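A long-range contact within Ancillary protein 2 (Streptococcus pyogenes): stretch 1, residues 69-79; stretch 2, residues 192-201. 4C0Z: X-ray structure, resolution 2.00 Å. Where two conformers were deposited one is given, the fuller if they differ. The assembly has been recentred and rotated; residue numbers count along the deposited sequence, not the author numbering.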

# COMPACT_ATOMS: atom_id res chain seq x y z
N VAL I 69 19.15 -9.01 5.31
CA VAL I 69 19.38 -10.21 6.13
C VAL I 69 18.03 -10.97 6.29
O VAL I 69 18.03 -12.14 6.60
N ARG I 70 16.90 -10.28 6.06
CA ARG I 70 15.54 -10.84 6.12
C ARG I 70 15.16 -11.40 4.77
O ARG I 70 15.41 -10.79 3.74
N SER I 71 14.52 -12.56 4.79
CA SER I 71 14.03 -13.27 3.61
C SER I 71 12.57 -13.63 3.80
O SER I 71 12.15 -14.00 4.91
N GLN I 72 11.77 -13.50 2.71
CA GLN I 72 10.37 -13.89 2.76
C GLN I 72 10.16 -15.13 1.96
O GLN I 72 10.69 -15.27 0.85
N TRP I 73 9.40 -16.07 2.55
CA TRP I 73 9.13 -17.39 1.97
C TRP I 73 7.73 -17.52 1.49
O TRP I 73 6.81 -17.00 2.11
N TYR I 74 7.58 -18.20 0.33
CA TYR I 74 6.30 -18.32 -0.38
C TYR I 74 5.93 -19.74 -0.78
O TYR I 74 6.81 -20.56 -1.05
N LYS I 75 4.61 -20.01 -0.84
CA LYS I 75 4.03 -21.29 -1.27
C LYS I 75 3.40 -21.02 -2.65
O LYS I 75 2.61 -20.08 -2.80
N LYS I 76 3.75 -21.82 -3.66
CA LYS I 76 3.22 -21.68 -5.02
C LYS I 76 1.83 -22.35 -5.12
O LYS I 76 1.69 -23.52 -4.78
N LEU I 77 0.83 -21.60 -5.59
CA LEU I 77 -0.54 -22.08 -5.75
C LEU I 77 -1.00 -21.79 -7.16
O LEU I 77 -0.40 -20.98 -7.86
N GLU I 78 -2.09 -22.47 -7.56
CA GLU I 78 -2.75 -22.29 -8.85
C GLU I 78 -3.37 -20.90 -8.84
O GLU I 78 -4.02 -20.52 -7.87
N GLY I 79 -3.12 -20.13 -9.89
CA GLY I 79 -3.64 -18.78 -10.01
C GLY I 79 -5.12 -18.67 -10.34
O GLY I 79 -5.50 -17.86 -11.19
N GLN I 192 0.17 -19.71 -18.20
CA GLN I 192 -0.59 -19.87 -16.95
C GLN I 192 -0.11 -19.06 -15.73
O GLN I 192 1.08 -18.80 -15.54
N LEU I 193 -1.10 -18.69 -14.90
CA LEU I 193 -0.94 -17.86 -13.72
C LEU I 193 -0.68 -18.66 -12.44
O LEU I 193 -1.34 -19.67 -12.19
N SER I 194 0.26 -18.16 -11.62
CA SER I 194 0.61 -18.71 -10.31
C SER I 194 0.50 -17.63 -9.24
O SER I 194 0.90 -16.49 -9.48
N ILE I 195 -0.02 -18.01 -8.07
CA ILE I 195 -0.11 -17.15 -6.89
C ILE I 195 0.94 -17.66 -5.89
O ILE I 195 1.02 -18.85 -5.63
N PHE I 196 1.73 -16.75 -5.33
CA PHE I 196 2.73 -17.06 -4.33
C PHE I 196 2.24 -16.51 -3.00
O PHE I 196 2.12 -15.29 -2.81
N GLN I 197 1.87 -17.43 -2.11
CA GLN I 197 1.33 -17.10 -0.79
C GLN I 197 2.45 -16.88 0.20
O GLN I 197 3.26 -17.77 0.40
N SER I 198 2.50 -15.69 0.81
CA SER I 198 3.51 -15.35 1.82
C SER I 198 3.27 -16.13 3.10
O SER I 198 2.14 -16.15 3.58
N SER I 199 4.34 -16.72 3.66
CA SER I 199 4.33 -17.45 4.94
C SER I 199 3.98 -16.49 6.07
O SER I 199 3.15 -16.79 6.92
N ASP I 200 4.63 -15.32 6.04
CA ASP I 200 4.48 -14.24 6.99
C ASP I 200 3.30 -13.38 6.49
O ASP I 200 3.41 -12.74 5.44
N LYS I 201 2.19 -13.35 7.26
CA LYS I 201 0.96 -12.63 6.89
C LYS I 201 1.11 -11.09 6.91
O LYS I 201 0.23 -10.37 6.48

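What holds the two strands together? Backbone hydrogen bonds do most of the polar work, in an antiparallel ladder. K75 and Q197 pair both ways: K75 N donates to Q197 O at 2.9 Å, and Q197 N to K75 O at 2.8 Å. L77 and I195 repeat the pattern, with L77 N to I195 O at 2.8 Å and I195 N to L77 O at 3.0 Å. S199 N to W73 O (2.9 Å) and G79 N to L193 O (2.9 Å) extend the ladder at its two ends.

Do side chains or water add polar links? Water 1 donates to W73 O at 2.9 Å and to S198 OG at 2.8 Å, so it bridges the stretches; it also accepts a weak bond from D200 N at 3.5 Å. The t rotamer of S198 lets its OG donate to D200 O at 2.7 Å, bracing the turn after the strand. R70 NH2 lies 4.3 Å from D200 OD2, opposite charges too far apart for a salt bridge.

Which side chains share a face with Y74? S198, K76 and F196 do. Y74 and F196 are both m at chi1, and Y74 CD2 packs 3.8 Å from F196 CB, while Y74 CE2 reaches 3.6 Å from S198 CB. K76 is extended, t throughout: its CB sits 3.6 Å from F196 CE2, and its CE comes 3.3 Å from S194 OG.

What lies on the other face? L77 (m, t), I195 (m, t), K75 and Q197 occupy it. K75 is all t, and its end leads away from the partner strand. Beyond L77, G79 brings its CA 3.7 Å from I195 CD1. A CB on G79 would fall 2.5 Å from L193 O, a clash, so the bare glycine permits this close approach.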

# COMPACT_ATOMS: atom_id res chain seq x y z
CB VAL I 69 20.02 -9.88 7.51
CG1 VAL I 69 21.44 -9.36 7.35
CG2 VAL I 69 19.16 -8.88 8.31
CB ARG I 70 14.51 -9.78 6.54
CG ARG I 70 14.79 -9.12 7.92
CD ARG I 70 13.65 -8.21 8.35
NE ARG I 70 12.48 -8.98 8.80
CZ ARG I 70 11.23 -8.52 8.86
NH1 ARG I 70 10.96 -7.26 8.50
NH2 ARG I 70 10.25 -9.30 9.28
CB SER I 71 14.84 -14.53 3.38
OG SER I 71 16.17 -14.23 2.99
CB GLN I 72 9.41 -12.78 2.35
CG GLN I 72 9.23 -11.73 3.42
CD GLN I 72 10.35 -10.74 3.35
OE1 GLN I 72 10.71 -10.25 2.26
NE2 GLN I 72 11.02 -10.52 4.47
CB TRP I 73 9.53 -18.51 2.93
CG TRP I 73 10.93 -18.32 3.46
CD1 TRP I 73 11.27 -17.83 4.69
CD2 TRP I 73 12.15 -18.43 2.72
NE1 TRP I 73 12.63 -17.71 4.79
CE2 TRP I 73 13.20 -18.07 3.59
CE3 TRP I 73 12.46 -18.82 1.40
CZ2 TRP I 73 14.55 -18.13 3.19
CZ3 TRP I 73 13.79 -18.87 1.02
CH2 TRP I 73 14.82 -18.51 1.90
CB TYR I 74 6.31 -17.43 -1.65
CG TYR I 74 6.35 -15.95 -1.33
CD1 TYR I 74 7.56 -15.30 -1.04
CD2 TYR I 74 5.19 -15.19 -1.32
CE1 TYR I 74 7.59 -13.95 -0.69
CE2 TYR I 74 5.21 -13.83 -0.99
CZ TYR I 74 6.41 -13.22 -0.68
OH TYR I 74 6.43 -11.88 -0.35
CB LYS I 75 2.96 -21.73 -0.25
CG LYS I 75 2.21 -23.02 -0.59
CD LYS I 75 1.23 -23.31 0.54
CE LYS I 75 0.57 -24.66 0.37
NZ LYS I 75 -0.36 -24.95 1.49
CB LYS I 76 4.19 -22.25 -6.08
CG LYS I 76 3.75 -22.02 -7.53
CD LYS I 76 4.79 -22.52 -8.52
CE LYS I 76 4.23 -22.69 -9.91
NZ LYS I 76 5.29 -22.88 -10.95
CB LEU I 77 -1.50 -21.39 -4.76
CG LEU I 77 -1.19 -21.46 -3.25
CD1 LEU I 77 -2.03 -20.45 -2.51
CD2 LEU I 77 -1.46 -22.86 -2.69
CB GLU I 78 -3.86 -23.35 -9.04
CG GLU I 78 -3.36 -24.64 -9.66
CD GLU I 78 -4.14 -25.89 -9.30
OE1 GLU I 78 -5.37 -25.80 -9.08
OE2 GLU I 78 -3.51 -26.98 -9.27
CB GLN I 192 -0.65 -21.36 -16.58
CG GLN I 192 -1.48 -22.17 -17.58
CD GLN I 192 -1.30 -23.67 -17.49
OE1 GLN I 192 -0.75 -24.22 -16.53
NE2 GLN I 192 -1.78 -24.38 -18.50
CB LEU I 193 -2.20 -16.99 -13.56
CG LEU I 193 -2.24 -15.96 -12.42
CD1 LEU I 193 -1.16 -14.90 -12.60
CD2 LEU I 193 -3.60 -15.30 -12.38
CB SER I 194 2.03 -19.28 -10.31
OG SER I 194 2.10 -20.47 -11.08
CB ILE I 195 -1.54 -17.08 -6.28
CG1 ILE I 195 -2.54 -16.37 -7.23
CG2 ILE I 195 -1.54 -16.42 -4.90
CD1 ILE I 195 -3.99 -16.69 -6.96
CB PHE I 196 4.11 -16.52 -4.74
CG PHE I 196 4.66 -17.29 -5.92
CD1 PHE I 196 4.36 -16.90 -7.23
CD2 PHE I 196 5.44 -18.43 -5.72
CE1 PHE I 196 4.84 -17.64 -8.31
CE2 PHE I 196 5.93 -19.15 -6.81
CZ PHE I 196 5.62 -18.76 -8.10
CB GLN I 197 0.36 -18.19 -0.31
CG GLN I 197 -0.25 -17.91 1.06
CD GLN I 197 -1.13 -19.02 1.58
OE1 GLN I 197 -1.37 -20.03 0.92
NE2 GLN I 197 -1.62 -18.85 2.79
CB SER I 198 3.42 -13.86 2.16
OG SER I 198 4.46 -13.51 3.06
CB SER I 199 5.70 -18.08 5.19
OG SER I 199 5.73 -18.73 6.45
CB ASP I 200 5.79 -13.43 7.01
CG ASP I 200 5.87 -12.33 8.07
OD1 ASP I 200 4.82 -11.87 8.53
OD2 ASP I 200 7.00 -11.97 8.46
CB LYS I 201 -0.23 -13.10 7.75
CG LYS I 201 -0.67 -14.54 7.48
CD LYS I 201 -1.44 -14.65 6.16
CE LYS I 201 -1.92 -16.05 5.86
NZ LYS I 201 -2.40 -16.16 4.45
O HOH W 1 7.01 -14.58 3.65